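Phenylacetic acid degradation protein paaI (Escherichia coli, PDB 2FS2) hydrolyses the thioester bond of ring-hydroxylated phenylacetyl-CoA esters as a homotetrameric hot-dog-fold enzyme of phenylacetate degradation. Local coordinates at residues L23-I28 / V37-T42; V77-T82 / R127-R132; F85-F90 / Q119-A124. All blocks are in the same frame, centred on the assembly; numbering follows the deposited sequence.

Contact 1 of 3, residues L23-I28 / V37-T42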
ATOM      1  N   LEU B  23      -5.160  11.589  23.375  1.00 38.28           N
ATOM      2  CA  LEU B  23      -4.381  10.370  23.410  1.00 37.87           C
ATOM      3  C   LEU B  23      -3.032  10.469  24.183  1.00 36.84           C
ATOM      4  O   LEU B  23      -2.326   9.445  24.231  1.00 36.77           O
ATOM      5  CB  LEU B  23      -4.091   9.919  22.008  1.00 38.31           C
ATOM      6  CG  LEU B  23      -5.298   9.370  21.291  1.00 41.90           C
ATOM      7  CD1 LEU B  23      -4.971   9.623  19.791  1.00 46.18           C
ATOM      8  CD2 LEU B  23      -5.392   7.909  21.535  1.00 43.51           C
ATOM      9  N   GLY B  24      -2.716  11.656  24.772  1.00 33.38           N
ATOM     10  CA  GLY B  24      -1.476  11.908  25.468  1.00 30.53           C
ATOM     11  C   GLY B  24      -0.243  11.975  24.570  1.00 30.38           C
ATOM     12  O   GLY B  24       0.847  11.614  24.982  1.00 29.71           O
ATOM     13  N   ILE B  25      -0.391  12.394  23.320  1.00 29.23           N
ATOM     14  CA  ILE B  25       0.772  12.513  22.450  1.00 30.37           C
ATOM     15  C   ILE B  25       1.561  13.771  22.814  1.00 30.86           C
ATOM     16  O   ILE B  25       0.976  14.837  22.988  1.00 32.66           O
ATOM     17  CB  ILE B  25       0.327  12.437  20.922  1.00 28.85           C
ATOM     18  CG1 ILE B  25      -0.398  11.160  20.740  1.00 27.63           C
ATOM     19  CG2 ILE B  25       1.476  12.390  19.969  1.00 28.52           C
ATOM     20  CD1 ILE B  25      -0.886  10.902  19.392  1.00 32.08           C
ATOM     21  N   ASP B  26       2.863  13.609  23.006  1.00 29.66           N
ATOM     22  CA  ASP B  26       3.748  14.701  23.178  1.00 29.41           C
ATOM     23  C   ASP B  26       4.727  14.849  21.997  1.00 27.22           C
ATOM     24  O   ASP B  26       5.172  13.851  21.420  1.00 26.25           O
ATOM     25  CB  ASP B  26       4.536  14.442  24.425  1.00 30.72           C
ATOM     26  CG  ASP B  26       3.656  14.485  25.678  1.00 40.78           C
ATOM     27  OD1 ASP B  26       3.035  15.556  25.917  1.00 47.59           O
ATOM     28  OD2 ASP B  26       3.517  13.494  26.478  1.00 49.12           O
ATOM     29  N   ILE B  27       5.079  16.081  21.625  1.00 25.26           N
ATOM     30  CA  ILE B  27       6.098  16.218  20.623  1.00 25.55           C
ATOM     31  C   ILE B  27       7.408  16.433  21.259  1.00 24.50           C
ATOM     32  O   ILE B  27       7.532  17.309  22.077  1.00 24.23           O
ATOM     33  CB  ILE B  27       5.891  17.403  19.722  1.00 26.55           C
ATOM     34  CG1 ILE B  27       4.526  17.353  19.135  1.00 28.54           C
ATOM     35  CG2 ILE B  27       6.886  17.322  18.565  1.00 25.14           C
ATOM     36  CD1 ILE B  27       3.970  18.761  19.130  1.00 31.73           C
ATOM     37  N   ILE B  28       8.403  15.674  20.817  1.00 22.41           N
ATOM     38  CA  ILE B  28       9.761  15.717  21.395  1.00 22.06           C
ATOM     39  C   ILE B  28      10.831  16.112  20.412  1.00 21.28           C
ATOM     40  O   ILE B  28      11.919  16.468  20.819  1.00 21.66           O
ATOM     41  CB  ILE B  28      10.162  14.371  22.140  1.00 21.88           C
ATOM     42  CG1 ILE B  28      10.338  13.217  21.152  1.00 21.89           C
ATOM     43  CG2 ILE B  28       9.007  14.045  23.160  1.00 19.86           C
ATOM     44  CD1 ILE B  28      10.975  11.868  21.859  1.00 22.05           C
ATOM     45  N   VAL B  37       7.224  11.908  18.017  1.00 21.99           N
ATOM     46  CA  VAL B  37       6.201  12.143  18.972  1.00 22.30           C
ATOM     47  C   VAL B  37       6.159  10.869  19.766  1.00 23.77           C
ATOM     48  O   VAL B  37       6.706   9.837  19.373  1.00 23.50           O
ATOM     49  CB  VAL B  37       4.781  12.483  18.312  1.00 22.55           C
ATOM     50  CG1 VAL B  37       4.810  13.867  17.571  1.00 20.00           C
ATOM     51  CG2 VAL B  37       4.340  11.311  17.274  1.00 22.87           C
ATOM     52  N   THR B  38       5.480  10.951  20.885  1.00 24.47           N
ATOM     53  CA  THR B  38       5.563   9.936  21.914  1.00 29.14           C
ATOM     54  C   THR B  38       4.197   9.729  22.593  1.00 28.85           C
ATOM     55  O   THR B  38       3.390  10.631  22.633  1.00 28.05           O
ATOM     56  CB  THR B  38       6.641  10.401  22.887  1.00 30.94           C
ATOM     57  OG1 THR B  38       7.226   9.247  23.507  1.00 40.26           O
ATOM     58  CG2 THR B  38       6.012  11.194  23.990  1.00 29.57           C
HETATM   59  N   MSE B  39       3.898   8.529  23.039  1.00 29.16           N
HETATM   60  CA  MSE B  39       2.612   8.257  23.664  1.00 31.10           C
HETATM   61  C   MSE B  39       2.765   7.020  24.522  1.00 29.93           C
HETATM   62  O   MSE B  39       3.461   6.094  24.153  1.00 29.12           O
HETATM   63  CB  MSE B  39       1.575   7.966  22.558  1.00 32.22           C
HETATM   64  CG  MSE B  39       0.291   7.354  23.081  1.00 40.43           C
HETATM   65 SE   MSE B  39      -0.860   6.837  21.543  1.00 61.58          SE
HETATM   66  CE  MSE B  39      -1.745   8.431  21.463  1.00 57.03           C
ATOM     67  N   THR B  40       2.079   6.980  25.636  1.00 30.61           N
ATOM     68  CA  THR B  40       2.068   5.787  26.470  1.00 32.30           C
ATOM     69  C   THR B  40       0.755   5.042  26.242  1.00 32.79           C
ATOM     70  O   THR B  40      -0.296   5.640  26.114  1.00 32.81           O
ATOM     71  CB  THR B  40       2.312   6.240  27.928  1.00 33.96           C
ATOM     72  OG1 THR B  40       3.652   6.833  27.986  1.00 33.17           O
ATOM     73  CG2 THR B  40       2.320   5.037  28.956  1.00 31.64           C
ATOM     74  N   VAL B  41       0.826   3.731  26.070  1.00 33.80           N
ATOM     75  CA  VAL B  41      -0.375   2.901  25.928  1.00 33.78           C
ATOM     76  C   VAL B  41      -0.945   2.700  27.358  1.00 37.70           C
ATOM     77  O   VAL B  41      -0.238   2.173  28.225  1.00 35.54           O
ATOM     78  CB  VAL B  41       0.054   1.570  25.378  1.00 34.36           C
ATOM     79  CG1 VAL B  41      -1.133   0.601  25.327  1.00 32.02           C
ATOM     80  CG2 VAL B  41       0.780   1.784  24.005  1.00 30.22           C
ATOM     81  N   THR B  42      -2.143   3.251  27.581  1.00 40.53           N
ATOM     82  CA  THR B  42      -3.030   3.063  28.723  1.00 44.51           C
ATOM     83  C   THR B  42      -4.037   1.926  28.473  1.00 46.51           C
ATOM     84  O   THR B  42      -4.287   1.518  27.302  1.00 46.66           O
ATOM     85  CB  THR B  42      -3.843   4.334  28.886  1.00 43.99           C
ATOM     86  OG1 THR B  42      -4.570   4.577  27.667  1.00 44.62           O
ATOM     87  CG2 THR B  42      -2.946   5.526  29.018  1.00 44.56           C
TER
HETATM   88  O   HOH W   1      -1.128   8.234  26.360  1.00 39.61           O
HETATM   89  O   HOH W   2       0.990   9.734  26.857  1.00 41.76           O

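Contact 2 of 3, residues V77-T82 / R127-R132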
ATOM      1  N   VAL B  77      -2.388  17.578   3.947  1.00 24.70           N
ATOM      2  CA  VAL B  77      -3.212  16.483   4.471  1.00 25.34           C
ATOM      3  C   VAL B  77      -2.775  15.137   3.790  1.00 25.56           C
ATOM      4  O   VAL B  77      -2.088  15.142   2.761  1.00 24.50           O
ATOM      5  CB  VAL B  77      -4.731  16.696   4.165  1.00 25.92           C
ATOM      6  CG1 VAL B  77      -5.219  18.029   4.746  1.00 29.88           C
ATOM      7  CG2 VAL B  77      -5.085  16.541   2.663  1.00 23.37           C
ATOM      8  N   ALA B  78      -3.211  14.030   4.361  1.00 22.99           N
ATOM      9  CA  ALA B  78      -2.863  12.729   3.831  1.00 24.03           C
ATOM     10  C   ALA B  78      -3.730  12.430   2.597  1.00 22.13           C
ATOM     11  O   ALA B  78      -4.898  12.556   2.691  1.00 24.41           O
ATOM     12  CB  ALA B  78      -3.174  11.731   4.951  1.00 21.79           C
ATOM     13  N   SER B  79      -3.215  12.077   1.437  1.00 23.56           N
ATOM     14  CA  SER B  79      -4.128  11.509   0.454  1.00 20.61           C
ATOM     15  C   SER B  79      -4.144   9.986   0.501  1.00 21.38           C
ATOM     16  O   SER B  79      -5.060   9.354  -0.053  1.00 20.59           O
ATOM     17  CB  SER B  79      -3.748  11.846  -0.971  1.00 22.60           C
ATOM     18  OG  SER B  79      -2.428  11.669  -1.067  1.00 26.02           O
ATOM     19  N   ALA B  80      -3.131   9.374   1.082  1.00 19.80           N
ATOM     20  CA  ALA B  80      -3.063   7.909   1.078  1.00 22.16           C
ATOM     21  C   ALA B  80      -1.989   7.474   2.013  1.00 23.47           C
ATOM     22  O   ALA B  80      -1.065   8.229   2.362  1.00 21.49           O
ATOM     23  CB  ALA B  80      -2.721   7.333  -0.343  1.00 21.34           C
ATOM     24  N   CYS B  81      -2.077   6.201   2.417  1.00 24.61           N
ATOM     25  CA  CYS B  81      -1.026   5.703   3.246  1.00 26.45           C
ATOM     26  C   CYS B  81      -1.143   4.220   3.519  1.00 25.92           C
ATOM     27  O   CYS B  81      -2.191   3.686   3.340  1.00 26.53           O
ATOM     28  CB  CYS B  81      -1.092   6.449   4.532  1.00 25.62           C
ATOM     29  SG  CYS B  81      -2.388   5.907   5.540  1.00 39.88           S
ATOM     30  N   THR B  82      -0.089   3.618   4.013  1.00 22.92           N
ATOM     31  CA  THR B  82      -0.095   2.214   4.245  1.00 25.01           C
ATOM     32  C   THR B  82       0.562   1.948   5.579  1.00 23.16           C
ATOM     33  O   THR B  82       1.499   2.607   5.921  1.00 22.63           O
ATOM     34  CB  THR B  82       0.630   1.490   3.103  1.00 25.33           C
ATOM     35  OG1 THR B  82       1.872   2.108   2.859  1.00 30.89           O
ATOM     36  CG2 THR B  82       0.057   1.846   1.783  1.00 31.93           C
ATOM     37  N   ARG B 127       3.775   4.547   5.703  1.00 17.26           N
ATOM     38  CA  ARG B 127       4.307   5.383   4.653  1.00 19.48           C
ATOM     39  C   ARG B 127       3.101   6.170   4.201  1.00 19.08           C
ATOM     40  O   ARG B 127       2.027   5.658   3.951  1.00 21.40           O
ATOM     41  CB  ARG B 127       4.979   4.575   3.508  1.00 18.70           C
ATOM     42  CG  ARG B 127       5.272   5.493   2.272  1.00 24.29           C
ATOM     43  CD  ARG B 127       6.371   5.082   1.291  1.00 31.41           C
ATOM     44  NE  ARG B 127       7.631   4.812   1.990  1.00 34.21           N
ATOM     45  CZ  ARG B 127       8.515   3.956   1.585  1.00 32.33           C
ATOM     46  NH1 ARG B 127       8.275   3.291   0.433  1.00 31.72           N
ATOM     47  NH2 ARG B 127       9.634   3.788   2.287  1.00 28.98           N
ATOM     48  N   GLY B 128       3.256   7.481   4.142  1.00 21.41           N
ATOM     49  CA  GLY B 128       2.100   8.310   3.926  1.00 19.47           C
ATOM     50  C   GLY B 128       2.405   9.249   2.747  1.00 18.28           C
ATOM     51  O   GLY B 128       3.513   9.724   2.562  1.00 17.80           O
ATOM     52  N   LYS B 129       1.374   9.587   2.033  1.00 17.21           N
ATOM     53  CA  LYS B 129       1.566  10.474   0.925  1.00 18.16           C
ATOM     54  C   LYS B 129       0.755  11.740   1.266  1.00 16.47           C
ATOM     55  O   LYS B 129      -0.367  11.633   1.668  1.00 16.76           O
ATOM     56  CB  LYS B 129       0.935   9.813  -0.245  1.00 17.33           C
ATOM     57  CG  LYS B 129       0.818  10.740  -1.485  1.00 29.30           C
ATOM     58  CD  LYS B 129       1.906  10.437  -2.546  1.00 37.81           C
ATOM     59  CE  LYS B 129       1.787  11.321  -3.816  1.00 45.38           C
ATOM     60  NZ  LYS B 129       0.294  11.815  -4.009  1.00 50.61           N
ATOM     61  N   SER B 130       1.313  12.922   1.089  1.00 19.40           N
ATOM     62  CA  SER B 130       0.578  14.147   1.491  1.00 19.72           C
ATOM     63  C   SER B 130       0.284  15.002   0.271  1.00 20.02           C
ATOM     64  O   SER B 130       0.987  14.917  -0.683  1.00 20.05           O
ATOM     65  CB  SER B 130       1.425  14.999   2.420  1.00 19.89           C
ATOM     66  OG  SER B 130       2.719  15.222   1.903  1.00 22.56           O
ATOM     67  N   HIS B 131      -0.625  15.947   0.411  1.00 20.61           N
ATOM     68  CA  HIS B 131      -1.086  16.807  -0.669  1.00 24.65           C
ATOM     69  C   HIS B 131      -1.250  18.206  -0.006  1.00 22.68           C
ATOM     70  O   HIS B 131      -1.896  18.315   1.016  1.00 19.71           O
ATOM     71  CB  HIS B 131      -2.458  16.240  -1.157  1.00 23.97           C
ATOM     72  CG  HIS B 131      -3.122  17.047  -2.206  1.00 38.80           C
ATOM     73  ND1 HIS B 131      -4.423  17.498  -2.077  1.00 47.28           N
ATOM     74  CD2 HIS B 131      -2.692  17.460  -3.427  1.00 47.10           C
ATOM     75  CE1 HIS B 131      -4.755  18.170  -3.172  1.00 52.49           C
ATOM     76  NE2 HIS B 131      -3.724  18.157  -4.008  1.00 51.54           N
ATOM     77  N   ARG B 132      -0.599  19.214  -0.525  1.00 24.24           N
ATOM     78  CA  ARG B 132      -0.840  20.586   0.054  1.00 28.68           C
ATOM     79  C   ARG B 132      -2.174  21.130  -0.403  1.00 29.68           C
ATOM     80  O   ARG B 132      -2.593  20.888  -1.530  1.00 29.72           O
ATOM     81  CB  ARG B 132       0.338  21.504  -0.333  1.00 28.16           C
ATOM     82  CG  ARG B 132       1.601  20.890   0.291  1.00 28.15           C
ATOM     83  CD  ARG B 132       2.807  21.560  -0.024  1.00 31.55           C
ATOM     84  NE  ARG B 132       3.834  21.267   0.950  1.00 27.03           N
ATOM     85  CZ  ARG B 132       5.045  21.668   0.769  1.00 31.00           C
ATOM     86  NH1 ARG B 132       5.296  22.336  -0.349  1.00 24.02           N
ATOM     87  NH2 ARG B 132       6.019  21.359   1.653  1.00 32.04           N
TER
HETATM   88  O   HOH W   3      -1.414  13.824  -2.755  1.00 50.26           O

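Contact 3 of 3, residues F85-F90 / Q119-A124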
ATOM      1  N   PHE B  85       1.567  -3.574  10.740  1.00 23.52           N
ATOM      2  CA  PHE B  85       1.587  -3.841  12.179  1.00 23.71           C
ATOM      3  C   PHE B  85       2.549  -4.986  12.477  1.00 25.28           C
ATOM      4  O   PHE B  85       2.406  -6.068  11.891  1.00 25.56           O
ATOM      5  CB  PHE B  85       0.170  -4.195  12.601  1.00 24.97           C
ATOM      6  CG  PHE B  85      -0.834  -2.977  12.462  1.00 25.13           C
ATOM      7  CD1 PHE B  85      -1.784  -2.964  11.479  1.00 21.63           C
ATOM      8  CD2 PHE B  85      -0.777  -1.889  13.333  1.00 26.54           C
ATOM      9  CE1 PHE B  85      -2.771  -1.950  11.380  1.00 18.46           C
ATOM     10  CE2 PHE B  85      -1.701  -0.814  13.226  1.00 23.45           C
ATOM     11  CZ  PHE B  85      -2.710  -0.868  12.256  1.00 21.97           C
ATOM     12  N   LEU B  86       3.605  -4.740  13.248  1.00 24.81           N
ATOM     13  CA  LEU B  86       4.615  -5.793  13.460  1.00 27.29           C
ATOM     14  C   LEU B  86       4.619  -6.465  14.865  1.00 26.98           C
ATOM     15  O   LEU B  86       4.985  -7.622  15.013  1.00 27.97           O
ATOM     16  CB  LEU B  86       5.991  -5.214  13.175  1.00 27.96           C
ATOM     17  CG  LEU B  86       6.115  -4.452  11.823  1.00 28.68           C
ATOM     18  CD1 LEU B  86       7.401  -3.623  11.824  1.00 26.75           C
ATOM     19  CD2 LEU B  86       6.114  -5.433  10.666  1.00 29.40           C
ATOM     20  N   ARG B  87       4.312  -5.702  15.878  1.00 26.93           N
ATOM     21  CA  ARG B  87       4.325  -6.221  17.259  1.00 28.68           C
ATOM     22  C   ARG B  87       3.202  -5.526  17.939  1.00 28.24           C
ATOM     23  O   ARG B  87       2.867  -4.423  17.567  1.00 28.05           O
ATOM     24  CB  ARG B  87       5.585  -5.858  18.048  1.00 26.69           C
ATOM     25  CG  ARG B  87       6.801  -6.453  17.565  1.00 33.76           C
ATOM     26  CD  ARG B  87       8.021  -6.246  18.484  1.00 37.42           C
ATOM     27  NE  ARG B  87       9.220  -6.986  18.029  1.00 39.33           N
ATOM     28  CZ  ARG B  87       9.967  -6.693  16.935  1.00 42.40           C
ATOM     29  NH1 ARG B  87       9.617  -5.705  16.097  1.00 38.90           N
ATOM     30  NH2 ARG B  87      11.065  -7.421  16.663  1.00 43.85           N
ATOM     31  N   PRO B  88       2.614  -6.150  18.943  1.00 30.99           N
ATOM     32  CA  PRO B  88       1.581  -5.478  19.712  1.00 31.29           C
ATOM     33  C   PRO B  88       2.180  -4.328  20.549  1.00 31.65           C
ATOM     34  O   PRO B  88       3.375  -4.318  20.831  1.00 32.47           O
ATOM     35  CB  PRO B  88       1.017  -6.610  20.586  1.00 33.40           C
ATOM     36  CG  PRO B  88       1.583  -7.905  19.898  1.00 37.42           C
ATOM     37  CD  PRO B  88       2.939  -7.512  19.426  1.00 32.00           C
ATOM     38  N   GLY B  89       1.374  -3.339  20.872  1.00 32.45           N
ATOM     39  CA  GLY B  89       1.675  -2.397  21.949  1.00 33.92           C
ATOM     40  C   GLY B  89       0.915  -2.755  23.267  1.00 33.83           C
ATOM     41  O   GLY B  89      -0.287  -2.739  23.256  1.00 34.07           O
ATOM     42  N   PHE B  90       1.594  -3.078  24.376  1.00 32.17           N
ATOM     43  CA  PHE B  90       0.891  -3.493  25.609  1.00 32.48           C
ATOM     44  C   PHE B  90       0.821  -2.373  26.557  1.00 32.38           C
ATOM     45  O   PHE B  90       1.654  -1.507  26.462  1.00 32.12           O
ATOM     46  CB  PHE B  90       1.705  -4.589  26.317  1.00 32.40           C
ATOM     47  CG  PHE B  90       1.782  -5.828  25.535  1.00 31.59           C
ATOM     48  CD1 PHE B  90       2.976  -6.253  25.027  1.00 36.75           C
ATOM     49  CD2 PHE B  90       0.642  -6.489  25.188  1.00 34.90           C
ATOM     50  CE1 PHE B  90       3.054  -7.411  24.247  1.00 37.90           C
ATOM     51  CE2 PHE B  90       0.671  -7.608  24.366  1.00 35.43           C
ATOM     52  CZ  PHE B  90       1.861  -8.091  23.906  1.00 35.67           C
ATOM     53  N   GLN B 119      11.612  -0.937  24.294  1.00 27.55           N
ATOM     54  CA  GLN B 119      12.733  -1.891  24.142  1.00 27.59           C
ATOM     55  C   GLN B 119      13.464  -1.663  22.822  1.00 28.01           C
ATOM     56  O   GLN B 119      14.277  -2.512  22.385  1.00 28.26           O
ATOM     57  CB  GLN B 119      12.203  -3.340  24.162  1.00 26.48           C
ATOM     58  CG  GLN B 119      11.738  -3.827  25.570  1.00 35.96           C
ATOM     59  CD  GLN B 119      12.938  -3.792  26.622  1.00 49.64           C
ATOM     60  OE1 GLN B 119      13.911  -4.626  26.521  1.00 53.15           O
ATOM     61  NE2 GLN B 119      12.900  -2.795  27.579  1.00 49.05           N
ATOM     62  N   GLN B 120      13.120  -0.586  22.108  1.00 27.10           N
ATOM     63  CA  GLN B 120      13.641  -0.361  20.756  1.00 26.63           C
ATOM     64  C   GLN B 120      13.197  -1.432  19.758  1.00 24.75           C
ATOM     65  O   GLN B 120      13.895  -1.722  18.825  1.00 26.21           O
ATOM     66  CB  GLN B 120      15.162  -0.303  20.797  1.00 28.76           C
ATOM     67  CG  GLN B 120      15.863   0.944  20.159  1.00 39.29           C
ATOM     68  CD  GLN B 120      15.195   2.288  20.533  1.00 46.74           C
ATOM     69  OE1 GLN B 120      14.787   2.477  21.721  1.00 42.83           O
ATOM     70  NE2 GLN B 120      15.066   3.232  19.513  1.00 45.98           N
ATOM     71  N   LYS B 121      12.036  -2.005  19.946  1.00 24.33           N
ATOM     72  CA  LYS B 121      11.514  -2.922  18.975  1.00 26.49           C
ATOM     73  C   LYS B 121      10.492  -2.155  18.108  1.00 25.13           C
ATOM     74  O   LYS B 121       9.676  -1.417  18.589  1.00 23.35           O
ATOM     75  CB  LYS B 121      10.918  -4.172  19.713  1.00 26.80           C
ATOM     76  CG  LYS B 121      11.857  -4.806  20.727  1.00 29.54           C
ATOM     77  CD  LYS B 121      12.628  -6.124  20.239  1.00 42.90           C
ATOM     78  CE  LYS B 121      12.148  -7.483  20.946  1.00 51.90           C
ATOM     79  NZ  LYS B 121      12.434  -8.824  20.192  1.00 53.79           N
ATOM     80  N   THR B 122      10.580  -2.296  16.801  1.00 25.89           N
ATOM     81  CA  THR B 122       9.472  -1.879  15.893  1.00 23.98           C
ATOM     82  C   THR B 122       8.108  -2.435  16.080  1.00 22.39           C
ATOM     83  O   THR B 122       7.869  -3.616  15.944  1.00 23.75           O
ATOM     84  CB  THR B 122       9.856  -2.141  14.475  1.00 24.90           C
ATOM     85  OG1 THR B 122      11.241  -1.766  14.356  1.00 26.55           O
ATOM     86  CG2 THR B 122       9.103  -1.071  13.614  1.00 24.51           C
ATOM     87  N   VAL B 123       7.168  -1.540  16.329  1.00 19.99           N
ATOM     88  CA  VAL B 123       5.813  -1.881  16.448  1.00 19.05           C
ATOM     89  C   VAL B 123       5.081  -1.822  15.103  1.00 20.30           C
ATOM     90  O   VAL B 123       4.174  -2.650  14.853  1.00 20.91           O
ATOM     91  CB  VAL B 123       5.215  -0.913  17.465  1.00 22.32           C
ATOM     92  CG1 VAL B 123       3.715  -0.867  17.401  1.00 24.23           C
ATOM     93  CG2 VAL B 123       5.780  -1.265  18.911  1.00 20.21           C
ATOM     94  N   ALA B 124       5.449  -0.852  14.261  1.00 18.41           N
ATOM     95  CA  ALA B 124       4.676  -0.555  13.082  1.00 19.71           C
ATOM     96  C   ALA B 124       5.489   0.378  12.137  1.00 18.98           C
ATOM     97  O   ALA B 124       6.376   1.163  12.598  1.00 18.98           O
ATOM     98  CB  ALA B 124       3.311   0.053  13.515  1.00 16.52           C
TER

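Contact 1 of 3, residues L23-I28 / V37-T42
Val37 lays its CB over the CG2 branch of Ile25 at 3.7 Å, and its CG1 meets CG1 of Ile27 at 3.8 Å, so one valine rests against two isoleucines. The valine has CG1 anti to the carbonyl carbon (chi1 -67°), which sets that methyl on the Ile27 side and leaves CG2 nearer Ile25. Branched aliphatic residues suit this face because their stiff, wide side chains fill it without any polar group to satisfy. Met39, present as selenomethionine, adds apolar bulk beside Leu23 and Ile25, though the placing of its terminal methyl is doubtful.

Between the backbones, Asp26 and Thr38 form an antiparallel hydrogen-bonded pair. Asp26 N donates to Thr38 O at 3.0 Å with an N-H...O angle of 159°, and Thr38 N returns a more bent bond to Asp26 O. Thr38 O also receives a CA-H...O contact from Ile25 CA at 3.2 Å. On the face of Asp26 and Thr38, the aspartate CB touches the threonine methyl CG2 at 3.6 Å; these are the aliphatic parts of two polar residues, of a kind that suits the exposed side of the hairpin.

On the loop side of this pair, where residues 23-25 are not yet strand, two waters bridge the backbones. One donates to both Leu23 O and Thr40 O; the second gives a proton to Gly24 O and accepts from Thr40 N. Gly24 follows the preceding helix and, with its positive phi, completes a Schellman motif; glycine adopts such a phi without strain.

The contact thus ties the exit of helix 18-22 to the hairpin of strands 26-31 and 34-40. Ile25 and Val37 face helix 54-70, Ile27 also meets Trp7 and Tyr14 of helix 2-15, and strand 94-101 pairs with the other edge of strand 34-40.

Contact 2 of 3, residues V77-T82 / R127-R132
Val77 and His131 begin an antiparallel ladder between strands 76-85 and 122-132 of the hot-dog sheet, a ladder interrupted by a beta bulge between Ala78 and Ala80, where the register slips by one residue.

Backbone hydrogen bonds carry most of the contact. Val77 and His131 exchange a pair, Val77 N reaching His131 O at 3.1 Å and His131 N returning to Val77 O. At the bulge Lys129 O takes the N-H of Ser79; just past it Lys129 N donates to Ala80 O at 2.8 Å with an N-H...O angle of 165°. Thr82 and Arg127 close the ladder with a second reciprocal pair. CA-H...O contacts run between them, such as that of Ser130 CA to Val77 O at 3.1 Å. Ala80, Cys81 and Thr82 also pair with a strand of the second subunit, continuing the sheet across that interface.

Side-chain packing is slight, as small residues allow close backbones. Cys81 and Gly128 form a non-hydrogen-bonded pair with CA atoms 4.1 Å apart, and Cys81 CB comes to 3.7 Å from Gly128 CA, where glycine offers no side chain to push back. On that face Cys81 also meets Phe58 of helix 54-70. Thr82 and Arg127 run alongside each other in the same direction on the other face, with Thr82 OG1 near Arg127 CB.

The charged group of Arg127 is buried at a subunit interface. It forms salt bridges with Asp112 of its own chain through NE and with Asp112 of the third subunit through NH2.

Water supplies the last link. Ser79 keeps OG between the backbone N and the carbonyl carbon (chi1 44°), where it touches Lys129 CG at 3.4 Å. One water is hydrogen-bonded to that OG at 2.9 Å. It accepts a proton from Lys129 NZ.

Contact 3 of 3, residues F85-F90 / Q119-A124
Arg87 reaches across to Lys121 and Thr122 with its whole length. Its CB lies 3.8 Å from Thr122 O, and CG comes closer to the same oxygen, at 3.4 Å. The chain stays extended; chi3 of 174° carries NE on to 3.7 Å from Lys121 CB, and CD lies near the same carbon. The guanidinium then sets one face on Lys121 CB, offset toward its rim, while its edge turns to the backbone: NH1 donates to Thr122 O at 2.7 Å, with the oxygen almost in the guanidinium plane. NH2 ends 4.0 Å from Lys121 NZ, a like-charge approach that probably costs some stability. An alanine here would probably leave Thr122 O without its guanidinium donor and open a gap over Lys121 CB.

An arginine suits this place because its long aliphatic run can pack while its tip still donates. The backbone here is held as well: Val123 O accepts from Leu86 N at 2.7 Å and from Arg87 N at 3.2 Å, both arriving from the same face of the carbonyl plane. Leu86 adds an apolar touch, CD1 against Thr122 CG2, and both Leu86 and Arg87 pack on His103 of the third subunit.

Val123 and Ala124 both face Ile115 in a classic beta bulge, here at the start of strand 122-132, where the loop leaving strand 76-85 is fastened to the hot-dog sheet.

Overall arrangement
All three contacts reach one curled antiparallel sheet, the hot-dog sheet that wraps helix 54-70, and each has side chains touching that helix. Contact 1 comes first along the chain and is complete before the others start; residues 85-90 and 119-124 of contact 3 then both fall between the two segments of contact 2. Contacts 2 and 3 share strand 122-132, yet their centres lie 22 Å apart. Contacts 1 and 2 are on opposite sides of the chain's centre, 21 Å between centres, whereas contacts 1 and 3 touch where Val41 packs on Gly89 and Phe90. Contacts 2 and 3 also meet neighbouring subunits, linking the sheet to the tetramer.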